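Local coordinates for adenosine kinase, putative (Trypanosoma brucei, PDB 3OTX), which probably catalyses the ATP-dependent phosphorylation of adenosine to AMP, a step of purine salvage, at residues 73-81 with 340-347; 280-288 with 318-329. The protein carries 1 engineered substitution. One frame throughout, in Å; residues are numbered along the deposited sequence.

Contact 1: residues 73-81 with 340-347; sequences VAQWMQQAY and PEKPSFSP
Pro343 lies over one face of the Trp76 indole. Its CB sits 4.0 Å from the centroid of the six-membered ring of Trp76, 19° off the ring normal, which makes a CH-pi contact. The indole reaches this place because CG of Trp76 is anti to the backbone N (chi1 176°). NE1 then points at the backbone of the tail and is shared between two carbonyls. Trp76 NE1 makes weak bonds to Glu341 O (3.1 Å) and Pro340 O (3.2 Å), both well bent. Glu341 O has a second and straighter donor, NE2 of Gln79, at 3.0 Å and 165°. This bond lies in the carbonyl plane and close to the amide plane of Gln79. The other N-H of the same NE2 bonds Trp76 O, so the amide is fixed flat between its own segment and the tail.

Met77 also packs on Pro343, its SD 3.6 Å from Pro343 CB. Its chain bends at chi2 and chi3, and this turns the methyl toward the end of the tail. There Met77 CE lies 3.2 Å from Phe345 O and 3.8 Å from Pro347 CD. Phe345 in turn stacks on Tyr326 of helix 317-332, while Trp76 has a cation-pi partner in Arg334. Arg319 bonds the carbonyls of Ser346 and Pro347.

The contact is a surface one. It lays the proline-containing C-terminal tail of this PfkB-family kinase, a member of the ribokinase clan, against the C-terminal end of helix 66-76 and the loop that follows it.

Contact 2: residues 280-288 with 318-329; sequences VETVPVPQL and RRCCETGHYTAQ. With AP5 (bis(adenosine)-5'-pentaphosphate), chain C.
Arg318 stretches from the helix to the strand and meets Glu281 in a salt bridge, Arg318 NH1 to Glu281 OE1 at 3.1 Å. OE1 uses its anti lone pair, and the carboxylate and guanidinium planes are only 3° apart. Thr282 O lies close as well, 2.9 Å from Arg318 NH1, and Val283 CA covers one face of the guanidinium. CG of Arg318 is anti to its own backbone N and the chain is extended to NE, which gives it this reach.

One turn on, Cys321 CB packs on Val283 CG2 at 4.0 Å. Glu322 adds its CG to the same valine, while its carboxylate pairs with Arg319. His325 is sandwiched. Val285 CG2 stands over one face of the His325 ring, 3.8 Å from the ring centroid and 14° off the normal, and Cys321 O lies against the opposite face. His325 NE2 is hydrogen-bonded to Thr272, and His325 CD2 comes within 3.2 Å of the ribose O2F of AP5. Ala328 CB touches the ribose at O4F.

Gln329 NE2 makes a nearly straight bond to Pro286 O (2.9 Å), in both the carbonyl and the amide plane. Through its other N-H, Gln329 NE2 bonds N3A of the AP5 adenine at 3.2 Å. OE1 accepts from a water that also donates to Gln287 O, so the whole amide is held. Leu288 packs on the adenine beside it.

The axis of helix segment 318-329 makes 30° with that of strand segment 280-283, part of an outermost strand of the large sheet, next to strand 270-276. Elsewhere helix 317-332 packs on helix 300-311 through Cys320 and Thr323.

Overall arrangement
Each contact has one segment in the C-terminal part of the chain, 340-347 in contact 1 and 318-329 in contact 2. Contact 2 is nested inside the loop that contact 1 closes. Contact 1 is on the surface and holds an irregular tail by proline packing and bonds to backbone carbonyls. Contact 2 is partly buried. It joins an edge strand and the loop after it to helix 317-332 through a salt bridge at one end and a nucleotide-binding amide at the other. Helix 317-332 links the two: Arg319 and Thr323 touch the tail of contact 1, while Arg318, His325 and Gln329 serve contact 2. Only contact 2 touches AP5; in contact 1 the side chain of Phe345 is about 10 Å from the bound AP5.

Contact 1: residues 73-81 with 340-347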
loop_
_atom_site.group_PDB
_atom_site.type_symbol
_atom_site.label_atom_id
_atom_site.label_comp_id
_atom_site.label_asym_id
_atom_site.label_seq_id
_atom_site.Cartn_x
_atom_site.Cartn_y
_atom_site.Cartn_z
ATOM N N VAL A 73 -4.748 -2.335 8.944
ATOM C CA VAL A 73 -6.047 -2.922 8.588
ATOM C C VAL A 73 -5.982 -4.447 8.707
ATOM O O VAL A 73 -6.889 -5.042 9.316
ATOM C CB VAL A 73 -6.470 -2.508 7.190
ATOM C CG1 VAL A 73 -7.734 -3.301 6.759
ATOM C CG2 VAL A 73 -6.754 -0.982 7.174
ATOM N N ALA A 74 -4.891 -5.049 8.231
ATOM C CA ALA A 74 -4.724 -6.530 8.377
ATOM C C ALA A 74 -4.724 -6.957 9.838
ATOM O O ALA A 74 -5.439 -7.887 10.225
ATOM C CB ALA A 74 -3.452 -7.004 7.649
ATOM N N GLN A 75 -3.994 -6.210 10.671
ATOM C CA GLN A 75 -3.929 -6.578 12.093
ATOM C C GLN A 75 -5.298 -6.414 12.766
ATOM O O GLN A 75 -5.689 -7.197 13.630
ATOM C CB GLN A 75 -2.836 -5.728 12.779
ATOM C CG GLN A 75 -2.472 -6.157 14.227
ATOM C CD GLN A 75 -1.802 -7.518 14.283
ATOM O OE1 GLN A 75 -0.740 -7.761 13.657
ATOM N NE2 GLN A 75 -2.491 -8.459 14.926
ATOM N N TRP A 76 -6.038 -5.373 12.378
ATOM C CA TRP A 76 -7.373 -5.103 12.932
ATOM C C TRP A 76 -8.306 -6.287 12.683
ATOM O O TRP A 76 -9.212 -6.566 13.466
ATOM C CB TRP A 76 -7.979 -3.835 12.285
ATOM C CG TRP A 76 -9.384 -3.487 12.693
ATOM C CD1 TRP A 76 -9.791 -3.021 13.895
ATOM C CD2 TRP A 76 -10.545 -3.509 11.855
ATOM N NE1 TRP A 76 -11.153 -2.791 13.893
ATOM C CE2 TRP A 76 -11.634 -3.081 12.638
ATOM C CE3 TRP A 76 -10.762 -3.858 10.515
ATOM C CZ2 TRP A 76 -12.936 -3.008 12.132
ATOM C CZ3 TRP A 76 -12.060 -3.783 10.010
ATOM C CH2 TRP A 76 -13.120 -3.349 10.810
ATOM N N MET A 77 -8.071 -6.975 11.572
ATOM C CA MET A 77 -8.886 -8.146 11.228
ATOM C C MET A 77 -8.446 -9.426 11.919
ATOM O O MET A 77 -9.119 -10.455 11.779
ATOM C CB MET A 77 -8.824 -8.395 9.730
ATOM C CG MET A 77 -9.607 -7.407 8.886
ATOM S SD MET A 77 -11.377 -7.402 9.189
ATOM C CE MET A 77 -11.865 -8.990 8.480
ATOM N N GLN A 78 -7.308 -9.386 12.612
ATOM C CA GLN A 78 -6.779 -10.560 13.301
ATOM C C GLN A 78 -6.402 -10.186 14.746
ATOM O O GLN A 78 -5.261 -10.314 15.148
ATOM C CB GLN A 78 -5.563 -11.118 12.535
ATOM C CG GLN A 78 -5.895 -11.712 11.135
ATOM C CD GLN A 78 -6.763 -12.961 11.198
ATOM O OE1 GLN A 78 -6.943 -13.539 12.252
ATOM N NE2 GLN A 78 -7.333 -13.358 10.056
ATOM N N GLN A 79 -7.349 -9.665 15.519
ATOM C CA GLN A 79 -6.982 -9.086 16.806
ATOM C C GLN A 79 -6.592 -10.126 17.868
ATOM O O GLN A 79 -6.007 -9.770 18.875
ATOM C CB GLN A 79 -8.040 -8.112 17.316
ATOM C CG GLN A 79 -8.068 -6.786 16.558
ATOM C CD GLN A 79 -9.154 -5.899 17.076
ATOM O OE1 GLN A 79 -9.360 -5.820 18.283
ATOM N NE2 GLN A 79 -9.863 -5.217 16.177
ATOM N N ALA A 80 -6.863 -11.397 17.615
ATOM C CA ALA A 80 -6.376 -12.436 18.527
ATOM C C ALA A 80 -4.852 -12.675 18.396
ATOM O O ALA A 80 -4.253 -13.416 19.208
ATOM C CB ALA A 80 -7.175 -13.747 18.380
ATOM N N TYR A 81 -4.224 -12.030 17.419
ATOM C CA TYR A 81 -2.837 -12.307 17.071
ATOM C C TYR A 81 -1.962 -11.074 17.107
ATOM O O TYR A 81 -1.002 -10.966 16.373
ATOM C CB TYR A 81 -2.767 -12.984 15.694
ATOM C CG TYR A 81 -3.506 -14.274 15.735
ATOM C CD1 TYR A 81 -2.926 -15.402 16.305
ATOM C CD2 TYR A 81 -4.838 -14.352 15.288
ATOM C CE1 TYR A 81 -3.642 -16.590 16.404
ATOM C CE2 TYR A 81 -5.557 -15.537 15.380
ATOM C CZ TYR A 81 -4.950 -16.632 15.931
ATOM O OH TYR A 81 -5.675 -17.793 16.003
ATOM N N PRO A 340 -14.031 2.436 15.505
ATOM C CA PRO A 340 -14.708 1.147 15.299
ATOM C C PRO A 340 -13.842 -0.017 15.804
ATOM O O PRO A 340 -12.904 -0.439 15.122
ATOM C CB PRO A 340 -14.907 1.090 13.778
ATOM C CG PRO A 340 -14.810 2.513 13.328
ATOM C CD PRO A 340 -13.808 3.151 14.239
ATOM N N GLU A 341 -14.179 -0.520 16.993
ATOM C CA GLU A 341 -13.308 -1.411 17.769
ATOM C C GLU A 341 -12.931 -2.715 17.076
ATOM O O GLU A 341 -11.754 -3.023 16.922
ATOM C CB GLU A 341 -13.953 -1.742 19.117
ATOM C CG GLU A 341 -13.111 -2.651 20.022
ATOM C CD GLU A 341 -13.933 -3.350 21.103
ATOM O OE1 GLU A 341 -14.805 -4.180 20.755
ATOM O OE2 GLU A 341 -13.694 -3.078 22.302
ATOM N N LYS A 342 -13.942 -3.475 16.680
ATOM C CA LYS A 342 -13.743 -4.822 16.172
ATOM C C LYS A 342 -14.512 -4.985 14.876
ATOM O O LYS A 342 -15.566 -4.373 14.687
ATOM C CB LYS A 342 -14.198 -5.875 17.195
ATOM C CG LYS A 342 -13.180 -6.175 18.305
ATOM C CD LYS A 342 -13.806 -7.040 19.411
ATOM C CE LYS A 342 -12.834 -7.324 20.569
ATOM N NZ LYS A 342 -13.353 -8.379 21.504
ATOM N N PRO A 343 -13.985 -5.809 13.969
ATOM C CA PRO A 343 -14.695 -6.075 12.725
ATOM C C PRO A 343 -15.986 -6.863 12.958
ATOM O O PRO A 343 -16.108 -7.562 13.962
ATOM C CB PRO A 343 -13.717 -6.929 11.920
ATOM C CG PRO A 343 -12.601 -7.287 12.830
ATOM C CD PRO A 343 -12.689 -6.505 14.072
ATOM N N SER A 344 -16.926 -6.730 12.026
ATOM C CA SER A 344 -18.179 -7.472 12.039
ATOM C C SER A 344 -18.221 -8.425 10.848
ATOM O O SER A 344 -19.287 -8.794 10.382
ATOM C CB SER A 344 -19.350 -6.494 11.943
ATOM O OG SER A 344 -19.175 -5.648 10.810
ATOM N N PHE A 345 -17.046 -8.809 10.361
ATOM C CA PHE A 345 -16.900 -9.647 9.177
ATOM C C PHE A 345 -15.627 -10.411 9.420
ATOM O O PHE A 345 -14.611 -9.826 9.817
ATOM C CB PHE A 345 -16.755 -8.744 7.934
ATOM C CG PHE A 345 -16.423 -9.459 6.629
ATOM C CD1 PHE A 345 -17.340 -9.453 5.572
ATOM C CD2 PHE A 345 -15.182 -10.066 6.427
ATOM C CE1 PHE A 345 -17.052 -10.081 4.348
ATOM C CE2 PHE A 345 -14.879 -10.687 5.211
ATOM C CZ PHE A 345 -15.817 -10.699 4.169
ATOM N N SER A 346 -15.678 -11.717 9.204
ATOM C CA SER A 346 -14.461 -12.509 9.217
ATOM C C SER A 346 -14.303 -13.286 7.918
ATOM O O SER A 346 -15.285 -13.777 7.344
ATOM C CB SER A 346 -14.402 -13.431 10.443
ATOM O OG SER A 346 -15.666 -13.983 10.705
ATOM N N PRO A 347 -13.057 -13.391 7.438
ATOM C CA PRO A 347 -12.731 -14.175 6.245
ATOM C C PRO A 347 -13.466 -15.529 6.230
ATOM O O PRO A 347 -14.024 -15.967 5.210
ATOM C CB PRO A 347 -11.220 -14.399 6.394
ATOM C CG PRO A 347 -10.723 -13.247 7.203
ATOM C CD PRO A 347 -11.869 -12.717 8.007
ATOM O OXT PRO A 347 -13.519 -16.218 7.257
#

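Contact 2: residues 280-288 with 318-329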
loop_
_atom_site.group_PDB
_atom_site.type_symbol
_atom_site.label_atom_id
_atom_site.label_comp_id
_atom_site.label_asym_id
_atom_site.label_seq_id
_atom_site.Cartn_x
_atom_site.Cartn_y
_atom_site.Cartn_z
ATOM N N VAL A 280 -10.260 -15.404 -15.823
ATOM C CA VAL A 280 -10.554 -14.116 -15.231
ATOM C C VAL A 280 -11.979 -14.139 -14.702
ATOM O O VAL A 280 -12.891 -14.570 -15.412
ATOM C CB VAL A 280 -10.420 -12.992 -16.273
ATOM C CG1 VAL A 280 -10.722 -11.646 -15.638
ATOM C CG2 VAL A 280 -9.019 -12.986 -16.874
ATOM N N GLU A 281 -12.157 -13.677 -13.462
ATOM C CA GLU A 281 -13.477 -13.551 -12.856
ATOM C C GLU A 281 -13.651 -12.125 -12.350
ATOM O O GLU A 281 -12.690 -11.354 -12.229
ATOM C CB GLU A 281 -13.615 -14.444 -11.630
ATOM C CG GLU A 281 -13.152 -15.868 -11.753
ATOM C CD GLU A 281 -12.851 -16.455 -10.387
ATOM O OE1 GLU A 281 -13.691 -16.291 -9.469
ATOM O OE2 GLU A 281 -11.773 -17.066 -10.227
ATOM N N THR A 282 -14.893 -11.777 -12.044
ATOM C CA THR A 282 -15.164 -10.513 -11.384
ATOM C C THR A 282 -15.840 -10.798 -10.052
ATOM O O THR A 282 -16.649 -11.724 -9.927
ATOM C CB THR A 282 -16.026 -9.569 -12.255
ATOM O OG1 THR A 282 -17.186 -10.256 -12.706
ATOM C CG2 THR A 282 -15.244 -9.087 -13.484
ATOM N N VAL A 283 -15.469 -10.002 -9.054
ATOM C CA VAL A 283 -16.033 -10.110 -7.727
ATOM C C VAL A 283 -16.832 -8.837 -7.421
ATOM O O VAL A 283 -16.241 -7.757 -7.270
ATOM C CB VAL A 283 -14.910 -10.251 -6.683
ATOM C CG1 VAL A 283 -15.477 -10.476 -5.298
ATOM C CG2 VAL A 283 -13.944 -11.377 -7.068
ATOM N N PRO A 284 -18.163 -8.952 -7.299
ATOM C CA PRO A 284 -18.992 -7.746 -7.104
ATOM C C PRO A 284 -18.691 -7.030 -5.811
ATOM O O PRO A 284 -18.342 -7.647 -4.795
ATOM C CB PRO A 284 -20.417 -8.276 -7.080
ATOM C CG PRO A 284 -20.364 -9.605 -7.740
ATOM C CD PRO A 284 -18.985 -10.144 -7.593
ATOM N N VAL A 285 -18.809 -5.718 -5.865
ATOM C CA VAL A 285 -18.646 -4.898 -4.672
ATOM C C VAL A 285 -20.056 -4.673 -4.104
ATOM O O VAL A 285 -20.964 -4.224 -4.832
ATOM C CB VAL A 285 -17.987 -3.551 -5.038
ATOM C CG1 VAL A 285 -18.111 -2.553 -3.885
ATOM C CG2 VAL A 285 -16.545 -3.758 -5.415
ATOM N N PRO A 286 -20.264 -4.979 -2.804
ATOM C CA PRO A 286 -21.604 -4.807 -2.235
ATOM C C PRO A 286 -22.103 -3.357 -2.336
ATOM O O PRO A 286 -21.331 -2.421 -2.154
ATOM C CB PRO A 286 -21.429 -5.236 -0.767
ATOM C CG PRO A 286 -20.221 -6.077 -0.759
ATOM C CD PRO A 286 -19.307 -5.487 -1.812
ATOM N N GLN A 287 -23.372 -3.189 -2.663
ATOM C CA GLN A 287 -23.985 -1.870 -2.758
ATOM C C GLN A 287 -23.782 -1.106 -1.454
ATOM O O GLN A 287 -23.916 -1.681 -0.363
ATOM C CB GLN A 287 -25.476 -2.033 -3.050
ATOM C CG GLN A 287 -26.195 -0.758 -3.437
ATOM C CD GLN A 287 -26.595 0.084 -2.234
ATOM O OE1 GLN A 287 -26.660 1.311 -2.321
ATOM N NE2 GLN A 287 -26.854 -0.571 -1.102
ATOM N N LEU A 288 -23.436 0.176 -1.574
ATOM C CA LEU A 288 -23.250 1.049 -0.417
ATOM C C LEU A 288 -23.858 2.404 -0.751
ATOM O O LEU A 288 -23.580 2.949 -1.822
ATOM C CB LEU A 288 -21.755 1.189 -0.073
ATOM C CG LEU A 288 -21.323 1.999 1.161
ATOM C CD1 LEU A 288 -21.897 1.425 2.469
ATOM C CD2 LEU A 288 -19.780 2.080 1.237
ATOM N N ARG A 318 -11.190 -15.432 -4.211
ATOM C CA ARG A 318 -12.404 -14.648 -4.269
ATOM C C ARG A 318 -12.838 -14.142 -2.880
ATOM O O ARG A 318 -13.278 -12.981 -2.728
ATOM C CB ARG A 318 -13.503 -15.460 -4.934
ATOM C CG ARG A 318 -14.635 -14.637 -5.372
ATOM C CD ARG A 318 -15.493 -15.460 -6.329
ATOM N NE ARG A 318 -16.683 -14.694 -6.640
ATOM C CZ ARG A 318 -16.952 -14.190 -7.833
ATOM N NH1 ARG A 318 -16.126 -14.409 -8.850
ATOM N NH2 ARG A 318 -18.079 -13.511 -8.014
ATOM N N ARG A 319 -12.692 -14.996 -1.867
ATOM C CA ARG A 319 -12.961 -14.614 -0.477
ATOM C C ARG A 319 -12.004 -13.528 0.033
ATOM O O ARG A 319 -12.409 -12.705 0.843
ATOM C CB ARG A 319 -12.916 -15.843 0.456
ATOM C CG ARG A 319 -13.319 -15.574 1.920
ATOM C CD ARG A 319 -14.692 -14.917 1.973
ATOM N NE ARG A 319 -15.157 -14.614 3.320
ATOM C CZ ARG A 319 -16.275 -13.936 3.603
ATOM N NH1 ARG A 319 -17.055 -13.487 2.630
ATOM N NH2 ARG A 319 -16.624 -13.710 4.867
ATOM N N CYS A 320 -10.759 -13.570 -0.418
ATOM C CA CYS A 320 -9.765 -12.552 -0.067
ATOM C C CYS A 320 -10.259 -11.208 -0.610
ATOM O O CYS A 320 -10.228 -10.179 0.081
ATOM C CB CYS A 320 -8.392 -12.926 -0.643
ATOM S SG CYS A 320 -7.649 -14.355 0.207
ATOM N N CYS A 321 -10.764 -11.234 -1.842
ATOM C CA CYS A 321 -11.382 -10.033 -2.448
ATOM C C CYS A 321 -12.619 -9.535 -1.689
ATOM O O CYS A 321 -12.751 -8.337 -1.412
ATOM C CB CYS A 321 -11.706 -10.257 -3.942
ATOM S SG CYS A 321 -10.281 -10.486 -4.996
ATOM N N GLU A 322 -13.543 -10.447 -1.358
ATOM C CA GLU A 322 -14.713 -10.123 -0.526
ATOM C C GLU A 322 -14.287 -9.468 0.788
ATOM O O GLU A 322 -14.903 -8.501 1.228
ATOM C CB GLU A 322 -15.593 -11.369 -0.289
ATOM C CG GLU A 322 -16.235 -11.870 -1.583
ATOM C CD GLU A 322 -16.800 -13.271 -1.479
ATOM O OE1 GLU A 322 -17.469 -13.664 -2.454
ATOM O OE2 GLU A 322 -16.606 -13.952 -0.436
ATOM N N THR A 323 -13.228 -9.995 1.404
ATOM C CA THR A 323 -12.754 -9.442 2.682
ATOM C C THR A 323 -12.175 -8.027 2.483
ATOM O O THR A 323 -12.445 -7.117 3.292
ATOM C CB THR A 323 -11.723 -10.377 3.332
ATOM O OG1 THR A 323 -12.289 -11.685 3.446
ATOM C CG2 THR A 323 -11.350 -9.867 4.731
ATOM N N GLY A 324 -11.432 -7.844 1.400
ATOM C CA GLY A 324 -10.893 -6.531 1.057
ATOM C C GLY A 324 -12.028 -5.546 0.803
ATOM O O GLY A 324 -11.904 -4.372 1.150
ATOM N N HIS A 325 -13.120 -5.997 0.180
ATOM C CA HIS A 325 -14.265 -5.088 -0.009
ATOM C C HIS A 325 -14.848 -4.679 1.335
ATOM O O HIS A 325 -15.216 -3.524 1.529
ATOM C CB HIS A 325 -15.373 -5.719 -0.845
ATOM C CG HIS A 325 -14.970 -6.030 -2.241
ATOM N ND1 HIS A 325 -15.690 -6.909 -3.021
ATOM C CD2 HIS A 325 -13.939 -5.590 -3.006
ATOM C CE1 HIS A 325 -15.112 -7.004 -4.208
ATOM N NE2 HIS A 325 -14.054 -6.209 -4.225
ATOM N N TYR A 326 -14.927 -5.631 2.260
ATOM C CA TYR A 326 -15.460 -5.331 3.569
ATOM C C TYR A 326 -14.612 -4.234 4.269
ATOM O O TYR A 326 -15.145 -3.223 4.755
ATOM C CB TYR A 326 -15.526 -6.613 4.429
ATOM C CG TYR A 326 -15.752 -6.245 5.861
ATOM C CD1 TYR A 326 -17.005 -5.826 6.315
ATOM C CD2 TYR A 326 -14.688 -6.240 6.744
ATOM C CE1 TYR A 326 -17.200 -5.440 7.657
ATOM C CE2 TYR A 326 -14.857 -5.838 8.071
ATOM C CZ TYR A 326 -16.108 -5.445 8.508
ATOM O OH TYR A 326 -16.240 -5.065 9.821
ATOM N N THR A 327 -13.310 -4.465 4.347
ATOM C CA THR A 327 -12.435 -3.530 5.022
ATOM C C THR A 327 -12.410 -2.170 4.326
ATOM O O THR A 327 -12.458 -1.139 4.995
ATOM C CB THR A 327 -11.010 -4.084 5.243
ATOM O OG1 THR A 327 -10.496 -4.601 4.034
ATOM C CG2 THR A 327 -11.038 -5.232 6.266
ATOM N N ALA A 328 -12.374 -2.170 2.997
ATOM C CA ALA A 328 -12.400 -0.891 2.258
ATOM C C ALA A 328 -13.690 -0.123 2.545
ATOM O O ALA A 328 -13.659 1.092 2.816
ATOM C CB ALA A 328 -12.230 -1.137 0.759
ATOM N N GLN A 329 -14.815 -0.840 2.539
ATOM C CA GLN A 329 -16.082 -0.216 2.811
ATOM C C GLN A 329 -16.177 0.307 4.243
ATOM O O GLN A 329 -16.788 1.340 4.480
ATOM C CB GLN A 329 -17.241 -1.123 2.420
ATOM C CG GLN A 329 -17.357 -1.149 0.891
ATOM C CD GLN A 329 -18.606 -1.807 0.361
ATOM O OE1 GLN A 329 -19.283 -2.558 1.060
ATOM N NE2 GLN A 329 -18.926 -1.521 -0.885
HETATM P PA AP5 C . -10.764 1.686 -5.272
HETATM O O1A AP5 C . -11.398 3.053 -5.508
HETATM O O2A AP5 C . -10.616 0.847 -6.526
HETATM O O3A AP5 C . -9.300 1.768 -4.607
HETATM P PB AP5 C . -8.153 2.860 -4.919
HETATM O O1B AP5 C . -8.368 3.567 -6.221
HETATM O O2B AP5 C . -6.849 2.170 -4.714
HETATM O O3B AP5 C . -8.449 3.859 -3.714
HETATM P PG AP5 C . -8.076 5.383 -3.444
HETATM O O1G AP5 C . -9.104 5.915 -2.493
HETATM O O2G AP5 C . -8.067 6.264 -4.674
HETATM O O3G AP5 C . -6.723 5.197 -2.707
HETATM P PD AP5 C . -5.698 6.292 -2.103
HETATM O O1D AP5 C . -6.145 7.730 -2.296
HETATM O O2D AP5 C . -4.346 5.884 -2.618
HETATM O O3D AP5 C . -5.849 5.998 -0.528
HETATM P PE AP5 C . -5.031 4.889 0.313
HETATM O O1E AP5 C . -4.894 3.636 -0.505
HETATM O O2E AP5 C . -5.651 4.766 1.703
HETATM O O5F AP5 C . -11.606 0.961 -4.116
HETATM C C5F AP5 C . -11.157 -0.268 -3.546
HETATM C C4F AP5 C . -12.340 -0.990 -2.948
HETATM O O4F AP5 C . -13.023 -0.130 -2.025
HETATM C C3F AP5 C . -13.432 -1.361 -3.947
HETATM O O3F AP5 C . -13.142 -2.608 -4.529
HETATM C C2F AP5 C . -14.684 -1.328 -3.120
HETATM O O2F AP5 C . -14.810 -2.527 -2.397
HETATM C C1F AP5 C . -14.392 -0.211 -2.114
HETATM N N9A AP5 C . -14.887 1.127 -2.549
HETATM C C8A AP5 C . -14.111 2.210 -2.974
HETATM N N7A AP5 C . -14.957 3.239 -3.254
HETATM C C5A AP5 C . -16.227 2.840 -3.003
HETATM C C6A AP5 C . -17.451 3.469 -3.068
HETATM N N6A AP5 C . -17.562 4.770 -3.346
HETATM N N1A AP5 C . -18.577 2.764 -2.718
HETATM C C2A AP5 C . -18.516 1.451 -2.280
HETATM N N3A AP5 C . -17.283 0.838 -2.208
HETATM C C4A AP5 C . -16.168 1.518 -2.537
HETATM O O5J AP5 C . -3.547 5.535 0.444
HETATM C C5J AP5 C . -3.374 6.766 1.124
HETATM C C4J AP5 C . -1.999 6.666 1.763
HETATM O O4J AP5 C . -0.969 6.757 0.765
HETATM C C3J AP5 C . -1.670 7.828 2.705
HETATM O O3J AP5 C . -1.781 7.344 4.044
HETATM C C2J AP5 C . -0.242 8.251 2.324
HETATM O O2J AP5 C . 0.624 8.405 3.442
HETATM C C1J AP5 C . 0.205 7.101 1.456
HETATM N N9B AP5 C . 1.285 7.453 0.522
HETATM C C8B AP5 C . 1.220 8.437 -0.426
HETATM N N7B AP5 C . 2.430 8.471 -1.043
HETATM C C5B AP5 C . 3.241 7.516 -0.490
HETATM C C6B AP5 C . 4.558 7.117 -0.748
HETATM N N6B AP5 C . 5.366 7.728 -1.629
HETATM N N1B AP5 C . 5.051 6.124 0.053
HETATM C C2B AP5 C . 4.313 5.443 0.993
HETATM N N3B AP5 C . 3.030 5.866 1.277
HETATM C C4B AP5 C . 2.509 6.867 0.506
HETATM O O HOH W 1 -22.041 -2.290 1.481
#